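Local coordinates for protein chitinase (PDB 5XSW) that probably hydrolyses chitin from within the chain as an endochitinase, releasing fragments of linked N-acetylglucosamine, at residues N204-L209 / G248-E253; L209-K212 / G216-V219; D276-S281 / P293-V298. One frame throughout, in Å; residues are numbered along the deposited sequence.

Contact 1 (N204-L209 / G248-E253); sequences NFLMAL and GIFQVE. With NAG (2-acetamido-2-deoxy-beta-D-glucopyranose), chain C.
With CG of Phe250 anti to its carbonyl carbon (chi1 -66°), the ring is carried toward the helix, where Leu206 and Leu209, one turn apart, receive it. The backbone oxygen of Leu206 lies near the ring plane at the edge, Leu206 O to Phe250 CE1 being 3.3 Å, so the slightly positive C-H rim rather than the electron-rich face meets the carbonyl. Beside it, CB of Leu206 approaches the same CE1 at 4.1 Å. The second leucine comes in obliquely with one branch, Leu209 CD2 to Phe250 CD1 at 4.2 Å. A flat aromatic suits this buried place, since it is apolar enough to lie against two leucines of one helix turn while its C-H edge accommodates a backbone oxygen.

Next in the loop, Gln251 bends at chi2 and turns toward the sugar. Its amide bridges two groups: OE1 accepts from O3 of NAG at 2.7 Å, and NE2 donates to Gly248 O at 2.9 Å. The latter bond is almost straight (174°) and lies in the planes of both amide and carbonyl, which should fix the rotation of the amide and keep OE1 aimed at the sugar. Gly248 has a positive phi, a backbone state that favours glycine. Putting an alanine at Gln251 would probably leave the O3 hydroxyl without this acceptor and Gly248 O without its in-plane donor. NAG is also hydrogen-bonded to Glu213 and Phe371 O of the same chain and to Arg338 of the second subunit. The loop thus rests by its aromatic anchor on helix 203-214 and contributes a polar arm to the glycan-binding pocket of the chitinase domain.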
ATOM      1  N   ASN A 204     -10.227   2.094  24.006  1.00 22.62           N
ATOM      2  CA  ASN A 204     -11.356   2.973  23.697  1.00 19.82           C
ATOM      3  C   ASN A 204     -11.129   3.722  22.339  1.00 19.65           C
ATOM      4  O   ASN A 204     -12.071   4.067  21.626  1.00 21.74           O
ATOM      5  CB  ASN A 204     -11.524   4.019  24.796  1.00 20.13           C
ATOM      6  CG  ASN A 204     -12.068   3.412  26.098  1.00 25.84           C
ATOM      7  OD1 ASN A 204     -12.735   2.370  26.090  1.00 22.70           O
ATOM      8  ND2 ASN A 204     -11.745   4.058  27.223  1.00 26.23           N
ATOM      9  N   PHE A 205      -9.874   3.980  22.028  1.00 20.78           N
ATOM     10  CA  PHE A 205      -9.576   4.696  20.770  1.00 20.00           C
ATOM     11  C   PHE A 205      -9.919   3.732  19.582  1.00 20.02           C
ATOM     12  O   PHE A 205     -10.545   4.144  18.618  1.00 22.32           O
ATOM     13  CB  PHE A 205      -8.113   5.108  20.703  1.00 21.01           C
ATOM     14  CG  PHE A 205      -7.761   5.757  19.375  1.00 21.16           C
ATOM     15  CD1 PHE A 205      -8.089   7.084  19.170  1.00 20.60           C
ATOM     16  CD2 PHE A 205      -7.196   5.001  18.329  1.00 22.96           C
ATOM     17  CE1 PHE A 205      -7.840   7.719  17.930  1.00 23.31           C
ATOM     18  CE2 PHE A 205      -6.944   5.612  17.061  1.00 22.07           C
ATOM     19  CZ  PHE A 205      -7.270   6.980  16.888  1.00 22.92           C
ATOM     20  N   LEU A 206      -9.477   2.476  19.653  1.00 18.55           N
ATOM     21  CA  LEU A 206      -9.802   1.500  18.551  1.00 19.84           C
ATOM     22  C   LEU A 206     -11.300   1.283  18.456  1.00 24.70           C
ATOM     23  O   LEU A 206     -11.854   1.143  17.362  1.00 21.09           O
ATOM     24  CB  LEU A 206      -9.105   0.128  18.757  1.00 17.60           C
ATOM     25  CG  LEU A 206      -7.581   0.203  18.528  1.00 20.92           C
ATOM     26  CD1 LEU A 206      -6.877  -1.131  18.743  1.00 21.00           C
ATOM     27  CD2 LEU A 206      -7.251   0.675  17.055  1.00 23.81           C
ATOM     28  N   MET A 207     -11.986   1.339  19.592  1.00 22.30           N
ATOM     29  CA  MET A 207     -13.458   1.188  19.634  1.00 20.30           C
ATOM     30  C   MET A 207     -14.138   2.357  18.892  1.00 21.96           C
ATOM     31  O   MET A 207     -15.074   2.188  18.069  1.00 21.86           O
ATOM     32  CB  MET A 207     -13.965   1.136  21.096  1.00 20.69           C
ATOM     33  CG  MET A 207     -13.666  -0.193  21.801  1.00 21.23           C
ATOM     34  SD  MET A 207     -14.848  -1.539  21.362  1.00 23.95           S
ATOM     35  CE  MET A 207     -16.411  -0.940  22.025  1.00 19.03           C
ATOM     36  N   ALA A 208     -13.649   3.542  19.198  1.00 20.41           N
ATOM     37  CA  ALA A 208     -14.168   4.757  18.626  1.00 21.16           C
ATOM     38  C   ALA A 208     -13.910   4.743  17.115  1.00 21.88           C
ATOM     39  O   ALA A 208     -14.764   5.168  16.328  1.00 20.58           O
ATOM     40  CB  ALA A 208     -13.452   5.997  19.242  1.00 18.87           C
ATOM     41  N   LEU A 209     -12.720   4.267  16.751  1.00 18.30           N
ATOM     42  CA  LEU A 209     -12.305   4.296  15.358  1.00 20.24           C
ATOM     43  C   LEU A 209     -13.232   3.342  14.566  1.00 21.84           C
ATOM     44  O   LEU A 209     -13.754   3.707  13.519  1.00 20.48           O
ATOM     45  CB  LEU A 209     -10.846   3.868  15.216  1.00 20.02           C
ATOM     46  CG  LEU A 209     -10.320   3.882  13.735  1.00 19.36           C
ATOM     47  CD1 LEU A 209     -10.454   5.281  13.036  1.00 21.11           C
ATOM     48  CD2 LEU A 209      -8.867   3.420  13.710  1.00 18.81           C
ATOM     49  N   GLY A 248     -13.415  -4.502   6.470  1.00 20.26           N
ATOM     50  CA  GLY A 248     -13.612  -4.788   7.902  1.00 20.33           C
ATOM     51  C   GLY A 248     -14.179  -3.614   8.656  1.00 20.89           C
ATOM     52  O   GLY A 248     -14.560  -2.596   8.075  1.00 22.35           O
ATOM     53  N   ILE A 249     -14.211  -3.721   9.981  1.00 20.46           N
ATOM     54  CA  ILE A 249     -14.861  -2.670  10.754  1.00 19.15           C
ATOM     55  C   ILE A 249     -13.940  -1.460  10.926  1.00 17.55           C
ATOM     56  O   ILE A 249     -14.425  -0.414  11.254  1.00 21.09           O
ATOM     57  CB  ILE A 249     -15.301  -3.175  12.131  1.00 17.71           C
ATOM     58  CG1 ILE A 249     -14.121  -3.743  12.944  1.00 19.08           C
ATOM     59  CG2 ILE A 249     -16.379  -4.346  11.989  1.00 21.57           C
ATOM     60  CD1 ILE A 249     -14.540  -4.082  14.458  1.00 20.33           C
ATOM     61  N   PHE A 250     -12.647  -1.623  10.702  1.00 20.26           N
ATOM     62  CA  PHE A 250     -11.671  -0.476  10.727  1.00 20.44           C
ATOM     63  C   PHE A 250     -11.435   0.168   9.371  1.00 20.67           C
ATOM     64  O   PHE A 250     -10.736   1.178   9.278  1.00 20.88           O
ATOM     65  CB  PHE A 250     -10.325  -1.006  11.254  1.00 21.06           C
ATOM     66  CG  PHE A 250     -10.431  -1.452  12.703  1.00 21.42           C
ATOM     67  CD1 PHE A 250     -10.542  -0.475  13.715  1.00 21.02           C
ATOM     68  CD2 PHE A 250     -10.534  -2.820  13.012  1.00 19.20           C
ATOM     69  CE1 PHE A 250     -10.660  -0.863  15.080  1.00 22.00           C
ATOM     70  CE2 PHE A 250     -10.670  -3.259  14.386  1.00 21.18           C
ATOM     71  CZ  PHE A 250     -10.706  -2.273  15.404  1.00 20.16           C
ATOM     72  N   GLN A 251     -11.963  -0.470   8.309  1.00 23.06           N
ATOM     73  CA  GLN A 251     -11.842   0.055   6.905  1.00 21.06           C
ATOM     74  C   GLN A 251     -10.409   0.243   6.527  1.00 23.09           C
ATOM     75  O   GLN A 251     -10.001   1.277   5.999  1.00 25.24           O
ATOM     76  CB  GLN A 251     -12.641   1.362   6.729  1.00 20.41           C
ATOM     77  CG  GLN A 251     -14.174   1.093   6.980  1.00 20.88           C
ATOM     78  CD  GLN A 251     -14.824   0.436   5.713  1.00 24.89           C
ATOM     79  OE1 GLN A 251     -15.015   1.132   4.708  1.00 25.20           O
ATOM     80  NE2 GLN A 251     -15.081  -0.884   5.741  1.00 22.12           N
ATOM     81  N   VAL A 252      -9.612  -0.765   6.827  1.00 23.45           N
ATOM     82  CA  VAL A 252      -8.230  -0.782   6.375  1.00 20.21           C
ATOM     83  C   VAL A 252      -8.235  -1.283   4.890  1.00 23.00           C
ATOM     84  O   VAL A 252      -8.655  -2.407   4.648  1.00 22.71           O
ATOM     85  CB  VAL A 252      -7.343  -1.744   7.214  1.00 24.16           C
ATOM     86  CG1 VAL A 252      -5.917  -1.822   6.570  1.00 23.19           C
ATOM     87  CG2 VAL A 252      -7.260  -1.266   8.718  1.00 21.29           C
ATOM     88  N   GLU A 253      -7.717  -0.483   3.961  1.00 22.53           N
ATOM     89  CA  GLU A 253      -7.649  -0.881   2.531  1.00 23.29           C
ATOM     90  C   GLU A 253      -6.453  -1.723   2.181  1.00 28.03           C
ATOM     91  O   GLU A 253      -5.451  -1.746   2.921  1.00 19.69           O
ATOM     92  CB  GLU A 253      -7.657   0.393   1.658  1.00 24.31           C
ATOM     93  CG  GLU A 253      -8.967   1.128   1.847  1.00 23.11           C
ATOM     94  CD  GLU A 253      -9.124   2.329   0.909  1.00 31.18           C
ATOM     95  OE1 GLU A 253      -8.608   2.262  -0.225  1.00 38.14           O
ATOM     96  OE2 GLU A 253      -9.742   3.335   1.315  1.00 41.28           O
TER
HETATM   97  C1  NAG C   2     -17.384   5.689   6.488  1.00 24.68           C
HETATM   98  C2  NAG C   2     -16.809   4.729   5.517  1.00 23.24           C
HETATM   99  C3  NAG C   2     -15.293   4.682   5.617  1.00 25.02           C
HETATM  100  C4  NAG C   2     -14.665   6.042   5.536  1.00 24.99           C
HETATM  101  C5  NAG C   2     -15.272   6.903   6.568  1.00 22.54           C
HETATM  102  C6  NAG C   2     -14.695   8.287   6.430  1.00 25.90           C
HETATM  103  C7  NAG C   2     -17.996   2.620   4.769  1.00 30.55           C
HETATM  104  C8  NAG C   2     -18.532   1.209   5.126  1.00 26.08           C
HETATM  105  N2  NAG C   2     -17.382   3.391   5.774  1.00 22.52           N
HETATM  106  O3  NAG C   2     -14.704   3.844   4.600  1.00 24.07           O
HETATM  107  O4  NAG C   2     -13.269   5.983   5.898  1.00 24.83           O
HETATM  108  O5  NAG C   2     -16.728   7.004   6.385  1.00 22.93           O
HETATM  109  O6  NAG C   2     -15.446   9.029   7.383  1.00 31.11           O
HETATM  110  O7  NAG C   2     -18.056   3.103   3.632  1.00 29.95           O

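Contact 2 (L209-K212 / G216-V219); sequences LAAK and GTAV. With NDG (2-acetamido-2-deoxy-alpha-D-glucopyranose), chain B.
Thr217 sets both branches of its side chain against Ala210 and Ala211. Its chi1 of 49° puts OG1 between the backbone N and the carbonyl carbon, facing the helix, while CG2 lies anti to the carbonyl carbon and meets Ala210 CB at 3.7 Å. OG1 stands 3.2 Å from Ala211 N, but the angle is too poor for a hydrogen bond; the hydroxyl probably hydrogen-bonds Met207 O instead. Small residues suit this close approach: Ala211 CB touches Ala218 CB at 4.0 Å, and a side chain on Gly216 would probably press against Ala210 CB. The backbones are tied by Gly216 N to Ala210 O, 3.0 Å and nearly straight at the hydrogen, although the donor sits well above the carbonyl plane.

Lys212 turns the other way, to the sugar. With CG anti to the backbone N (chi1 172°), a bend at chi2 and an extended remainder, it brings NZ to within 2.9 Å of O3 of NDG. Asn174 OD1 and Gly372 O also bind this ammonium.

The pair joins the end of helix 203-214 to strand 218-219, an outer strand of a small antiparallel sheet; Met181 of strand 179-181 packs over Ala211, Thr217 and Ala218, and helix 374-386 flanks Lys212.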
ATOM      1  N   LEU A 209     -12.720   4.267  16.751  1.00 18.30           N
ATOM      2  CA  LEU A 209     -12.305   4.296  15.358  1.00 20.24           C
ATOM      3  C   LEU A 209     -13.232   3.342  14.566  1.00 21.84           C
ATOM      4  O   LEU A 209     -13.754   3.707  13.519  1.00 20.48           O
ATOM      5  CB  LEU A 209     -10.846   3.868  15.216  1.00 20.02           C
ATOM      6  CG  LEU A 209     -10.320   3.882  13.735  1.00 19.36           C
ATOM      7  CD1 LEU A 209     -10.454   5.281  13.036  1.00 21.11           C
ATOM      8  CD2 LEU A 209      -8.867   3.420  13.710  1.00 18.81           C
ATOM      9  N   ALA A 210     -13.462   2.130  15.082  1.00 19.65           N
ATOM     10  CA  ALA A 210     -14.319   1.182  14.348  1.00 21.84           C
ATOM     11  C   ALA A 210     -15.753   1.719  14.242  1.00 22.07           C
ATOM     12  O   ALA A 210     -16.470   1.434  13.261  1.00 22.95           O
ATOM     13  CB  ALA A 210     -14.321  -0.210  15.029  1.00 18.75           C
ATOM     14  N   ALA A 211     -16.216   2.438  15.276  1.00 19.92           N
ATOM     15  CA  ALA A 211     -17.589   2.922  15.267  1.00 20.73           C
ATOM     16  C   ALA A 211     -17.779   3.957  14.105  1.00 22.95           C
ATOM     17  O   ALA A 211     -18.762   3.918  13.327  1.00 23.78           O
ATOM     18  CB  ALA A 211     -17.933   3.548  16.635  1.00 20.81           C
ATOM     19  N   LYS A 212     -16.817   4.872  13.998  1.00 20.94           N
ATOM     20  CA  LYS A 212     -16.832   5.891  12.929  1.00 19.87           C
ATOM     21  C   LYS A 212     -16.697   5.221  11.562  1.00 20.51           C
ATOM     22  O   LYS A 212     -17.472   5.536  10.624  1.00 23.68           O
ATOM     23  CB  LYS A 212     -15.701   6.925  13.153  1.00 20.31           C
ATOM     24  CG  LYS A 212     -15.526   7.900  11.966  1.00 23.02           C
ATOM     25  CD  LYS A 212     -16.837   8.689  11.723  1.00 24.99           C
ATOM     26  CE  LYS A 212     -16.970   9.067  10.254  1.00 28.40           C
ATOM     27  NZ  LYS A 212     -18.242   9.715   9.892  1.00 23.28           N
ATOM     28  N   GLY A 216     -18.599  -0.607  13.699  1.00 22.79           N
ATOM     29  CA  GLY A 216     -18.204  -1.972  14.086  1.00 20.58           C
ATOM     30  C   GLY A 216     -18.533  -2.253  15.551  1.00 22.97           C
ATOM     31  O   GLY A 216     -18.834  -3.378  15.938  1.00 25.69           O
ATOM     32  N   THR A 217     -18.577  -1.193  16.349  1.00 22.11           N
ATOM     33  CA  THR A 217     -18.530  -1.282  17.818  1.00 23.11           C
ATOM     34  C   THR A 217     -19.558  -0.366  18.444  1.00 24.75           C
ATOM     35  O   THR A 217     -19.391   0.062  19.562  1.00 22.58           O
ATOM     36  CB  THR A 217     -17.126  -0.862  18.317  1.00 19.72           C
ATOM     37  OG1 THR A 217     -16.816   0.398  17.668  1.00 21.48           O
ATOM     38  CG2 THR A 217     -16.088  -1.882  17.868  1.00 20.68           C
ATOM     39  N   ALA A 218     -20.625  -0.056  17.715  1.00 22.02           N
ATOM     40  CA  ALA A 218     -21.662   0.770  18.280  1.00 23.56           C
ATOM     41  C   ALA A 218     -22.998   0.348  17.699  1.00 25.33           C
ATOM     42  O   ALA A 218     -23.075  -0.106  16.555  1.00 21.94           O
ATOM     43  CB  ALA A 218     -21.406   2.243  18.008  1.00 23.29           C
ATOM     44  N   VAL A 219     -24.060   0.506  18.495  1.00 24.95           N
ATOM     45  CA  VAL A 219     -25.410   0.203  17.998  1.00 23.46           C
ATOM     46  C   VAL A 219     -26.211   1.472  18.223  1.00 21.89           C
ATOM     47  O   VAL A 219     -25.716   2.369  18.874  1.00 25.50           O
ATOM     48  CB  VAL A 219     -26.064  -1.005  18.732  1.00 23.98           C
ATOM     49  CG1 VAL A 219     -25.321  -2.313  18.367  1.00 24.71           C
ATOM     50  CG2 VAL A 219     -26.066  -0.751  20.278  1.00 27.21           C
TER
HETATM   51  C1  NDG B   1     -22.248   7.703   7.470  1.00 31.31           C
HETATM   52  C2  NDG B   1     -20.985   8.552   7.561  1.00 31.54           C
HETATM   53  C3  NDG B   1     -19.824   7.933   6.856  1.00 26.99           C
HETATM   54  C4  NDG B   1     -19.577   6.475   7.199  1.00 25.19           C
HETATM   55  C5  NDG B   1     -20.872   5.669   7.040  1.00 26.23           C
HETATM   56  C6  NDG B   1     -20.758   4.282   7.655  1.00 27.03           C
HETATM   57  C7  NDG B   1     -21.270  11.027   7.778  1.00 32.71           C
HETATM   58  C8  NDG B   1     -21.527  12.440   7.142  1.00 28.05           C
HETATM   59  O5  NDG B   1     -21.960   6.273   7.777  1.00 28.90           O
HETATM   60  O3  NDG B   1     -18.655   8.713   7.214  1.00 27.01           O
HETATM   61  O4  NDG B   1     -18.754   5.885   6.193  1.00 26.22           O
HETATM   62  O6  NDG B   1     -21.925   3.506   7.350  1.00 27.95           O
HETATM   63  O7  NDG B   1     -21.000  10.888   8.956  1.00 27.68           O
HETATM   64  N2  NDG B   1     -21.287   9.849   6.968  1.00 28.01           N
HETATM   65  O1  NDG B   1     -22.717   7.700   6.190  1.00 37.53           O

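Contact 3 (D276-S281 / P293-V298); sequences DYMKVS and PIVAAV
Val295 offers its two methyl groups to two neighbours, CG1 to Met278 and CG2 to Tyr277. The tight part is at the methionine. Its side chain, bent at chi2 (-50°) and again at chi3 (-59°), curls round so that sulfur and valine meet tip to tip: Met278 SD lies 3.5 Å from Val295 CG1 and 3.6 Å from Val295 CB. Flexible and unbranched, methionine can fold its polarisable sulfur into such a place, whereas the beta-branched valine gives a stiff fork that keeps its methyls apart.

The tyrosine half is looser. Tyr277 crosses Val295 at about a right angle, and its ring offers an edge, with Val295 CG2 in the ring plane 3.9 Å from Tyr277 CD2. The face is thus not used by the valine, and the phenol reaches past it to bond Lys412 O. On the solvent side the chain changes character: Asp276, partly exposed, forms a salt bridge with Lys412, and from Lys279 the backbone leaves the helix, with polar Lys279 and Ser281 also partly exposed.

The contact lays the end of the short helix 274-278 on the long helix 288-311, just after the kink at Pro293, whose ring nitrogen has no hydrogen to donate to the preceding turn. Phe257 and Ile260 of helix 254-263 also pack on Val295, and helix 186-199 takes the side of the long helix that carries Ile294, Ala297 and Val298.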
ATOM      1  N   ASP A 276      -8.395 -11.791   4.279  1.00 22.53           N
ATOM      2  CA  ASP A 276      -8.370 -12.764   5.352  1.00 24.33           C
ATOM      3  C   ASP A 276      -8.180 -12.122   6.772  1.00 22.78           C
ATOM      4  O   ASP A 276      -8.730 -12.627   7.783  1.00 25.25           O
ATOM      5  CB  ASP A 276      -7.242 -13.775   5.135  1.00 29.39           C
ATOM      6  CG  ASP A 276      -7.195 -14.861   6.259  1.00 34.29           C
ATOM      7  OD1 ASP A 276      -8.276 -15.376   6.575  1.00 38.78           O
ATOM      8  OD2 ASP A 276      -6.108 -15.210   6.830  1.00 36.63           O
ATOM      9  N   TYR A 277      -7.380 -11.048   6.844  1.00 23.56           N
ATOM     10  CA  TYR A 277      -7.046 -10.421   8.139  1.00 22.67           C
ATOM     11  C   TYR A 277      -8.105  -9.418   8.553  1.00 20.69           C
ATOM     12  O   TYR A 277      -8.261  -9.194   9.736  1.00 22.74           O
ATOM     13  CB  TYR A 277      -5.672  -9.712   8.101  1.00 21.18           C
ATOM     14  CG  TYR A 277      -4.499 -10.670   8.299  1.00 24.53           C
ATOM     15  CD1 TYR A 277      -4.377 -11.843   7.521  1.00 24.80           C
ATOM     16  CD2 TYR A 277      -3.543 -10.427   9.280  1.00 23.65           C
ATOM     17  CE1 TYR A 277      -3.326 -12.706   7.703  1.00 24.81           C
ATOM     18  CE2 TYR A 277      -2.472 -11.264   9.458  1.00 23.61           C
ATOM     19  CZ  TYR A 277      -2.382 -12.427   8.672  1.00 28.37           C
ATOM     20  OH  TYR A 277      -1.331 -13.291   8.835  1.00 24.67           O
ATOM     21  N   MET A 278      -8.819  -8.801   7.592  1.00 20.52           N
ATOM     22  CA  MET A 278      -9.694  -7.674   7.909  1.00 19.19           C
ATOM     23  C   MET A 278     -11.199  -8.040   7.836  1.00 22.28           C
ATOM     24  O   MET A 278     -12.020  -7.444   8.530  1.00 22.87           O
ATOM     25  CB  MET A 278      -9.474  -6.491   6.961  1.00 19.98           C
ATOM     26  CG  MET A 278      -7.987  -5.942   6.887  1.00 24.62           C
ATOM     27  SD  MET A 278      -7.389  -5.676   8.608  1.00 30.11           S
ATOM     28  CE  MET A 278      -8.586  -4.560   9.078  1.00 23.55           C
ATOM     29  N   LYS A 279     -11.560  -8.970   6.962  1.00 23.21           N
ATOM     30  CA  LYS A 279     -12.988  -9.165   6.681  1.00 22.72           C
ATOM     31  C   LYS A 279     -13.657 -10.076   7.746  1.00 20.87           C
ATOM     32  O   LYS A 279     -13.381 -11.264   7.829  1.00 22.82           O
ATOM     33  CB  LYS A 279     -13.189  -9.777   5.256  1.00 22.90           C
ATOM     34  CG  LYS A 279     -14.728  -9.909   4.867  1.00 23.26           C
ATOM     35  CD  LYS A 279     -14.796 -10.701   3.468  1.00 28.37           C
ATOM     36  CE  LYS A 279     -16.263 -10.827   2.990  1.00 38.58           C
ATOM     37  NZ  LYS A 279     -16.341 -11.999   2.062  1.00 47.52           N
ATOM     38  N   VAL A 280     -14.559  -9.508   8.514  1.00 20.55           N
ATOM     39  CA  VAL A 280     -15.195 -10.242   9.597  1.00 24.55           C
ATOM     40  C   VAL A 280     -16.538 -10.736   9.060  1.00 25.83           C
ATOM     41  O   VAL A 280     -16.751 -10.726   7.860  1.00 25.01           O
ATOM     42  CB  VAL A 280     -15.400  -9.383  10.858  1.00 23.27           C
ATOM     43  CG1 VAL A 280     -14.013  -8.996  11.524  1.00 19.10           C
ATOM     44  CG2 VAL A 280     -16.213  -8.136  10.541  1.00 18.38           C
ATOM     45  N   SER A 281     -17.386 -11.220   9.945  1.00 28.40           N
ATOM     46  CA  SER A 281     -18.718 -11.642   9.581  1.00 31.92           C
ATOM     47  C   SER A 281     -19.507 -11.762  10.851  1.00 31.68           C
ATOM     48  O   SER A 281     -19.003 -11.502  11.918  1.00 26.05           O
ATOM     49  CB  SER A 281     -18.696 -12.980   8.836  1.00 40.21           C
ATOM     50  OG  SER A 281     -18.315 -14.023   9.697  1.00 33.18           O
ATOM     51  N   PRO A 293      -8.265  -5.878  14.793  1.00 22.08           N
ATOM     52  CA  PRO A 293      -7.811  -4.780  15.672  1.00 20.14           C
ATOM     53  C   PRO A 293      -6.283  -4.707  15.824  1.00 18.72           C
ATOM     54  O   PRO A 293      -5.735  -3.609  15.957  1.00 22.89           O
ATOM     55  CB  PRO A 293      -8.526  -5.088  17.028  1.00 20.58           C
ATOM     56  CG  PRO A 293      -8.805  -6.614  16.946  1.00 21.76           C
ATOM     57  CD  PRO A 293      -9.200  -6.782  15.483  1.00 20.17           C
ATOM     58  N   ILE A 294      -5.587  -5.824  15.725  1.00 18.83           N
ATOM     59  CA  ILE A 294      -4.121  -5.765  15.737  1.00 19.95           C
ATOM     60  C   ILE A 294      -3.572  -5.098  14.467  1.00 25.96           C
ATOM     61  O   ILE A 294      -2.663  -4.240  14.519  1.00 20.69           O
ATOM     62  CB  ILE A 294      -3.562  -7.197  15.931  1.00 22.80           C
ATOM     63  CG1 ILE A 294      -3.929  -7.642  17.364  1.00 24.08           C
ATOM     64  CG2 ILE A 294      -2.025  -7.212  15.724  1.00 24.90           C
ATOM     65  CD1 ILE A 294      -4.061  -9.198  17.464  1.00 26.84           C
ATOM     66  N   VAL A 295      -4.157  -5.424  13.311  1.00 21.48           N
ATOM     67  CA  VAL A 295      -3.760  -4.741  12.060  1.00 20.63           C
ATOM     68  C   VAL A 295      -4.004  -3.218  12.155  1.00 18.57           C
ATOM     69  O   VAL A 295      -3.154  -2.454  11.797  1.00 18.50           O
ATOM     70  CB  VAL A 295      -4.528  -5.328  10.827  1.00 24.08           C
ATOM     71  CG1 VAL A 295      -4.213  -4.536   9.524  1.00 23.48           C
ATOM     72  CG2 VAL A 295      -4.137  -6.802  10.684  1.00 21.50           C
ATOM     73  N   ALA A 296      -5.177  -2.816  12.602  1.00 18.71           N
ATOM     74  CA  ALA A 296      -5.464  -1.404  12.759  1.00 19.67           C
ATOM     75  C   ALA A 296      -4.453  -0.723  13.702  1.00 22.42           C
ATOM     76  O   ALA A 296      -3.954   0.367  13.388  1.00 19.50           O
ATOM     77  CB  ALA A 296      -6.911  -1.178  13.281  1.00 18.79           C
ATOM     78  N   ALA A 297      -4.147  -1.386  14.820  1.00 22.12           N
ATOM     79  CA  ALA A 297      -3.132  -0.861  15.783  1.00 21.63           C
ATOM     80  C   ALA A 297      -1.751  -0.710  15.118  1.00 23.30           C
ATOM     81  O   ALA A 297      -1.088   0.266  15.299  1.00 22.63           O
ATOM     82  CB  ALA A 297      -3.047  -1.796  16.986  1.00 19.33           C
ATOM     83  N   VAL A 298      -1.318  -1.691  14.325  1.00 19.65           N
ATOM     84  CA  VAL A 298      -0.047  -1.572  13.633  1.00 20.30           C
ATOM     85  C   VAL A 298      -0.082  -0.454  12.603  1.00 22.72           C
ATOM     86  O   VAL A 298       0.903   0.259  12.447  1.00 20.01           O
ATOM     87  CB  VAL A 298       0.357  -2.924  12.963  1.00 21.15           C
ATOM     88  CG1 VAL A 298       1.622  -2.798  12.061  1.00 20.37           C
ATOM     89  CG2 VAL A 298       0.592  -4.002  14.120  1.00 21.38           C
TER

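How the contacts relate
All three contacts lie on the same side of the chain's centre, in the mainly helical part that follows the N-terminal beta sheets. Contacts 1 and 2 share Leu209 and helix 203-214, their centres only 7 Å apart, and Phe250 CE1 packs on Ala210 CB at 3.7 Å. Along the chain contact 2 closes first, at 216-219, then contact 1, at 248-253; contact 3 follows both, yet its centre is 9 Å from that of contact 1: Phe250 CG lies 3.6 Å from Ala296 CB. Contacts 2 and 3, about 14 Å apart between centres, do not touch. Phe250 therefore connects the sugar-binding helix to helix 288-311, while contacts 1 and 2 each supply one residue to the glycan pocket.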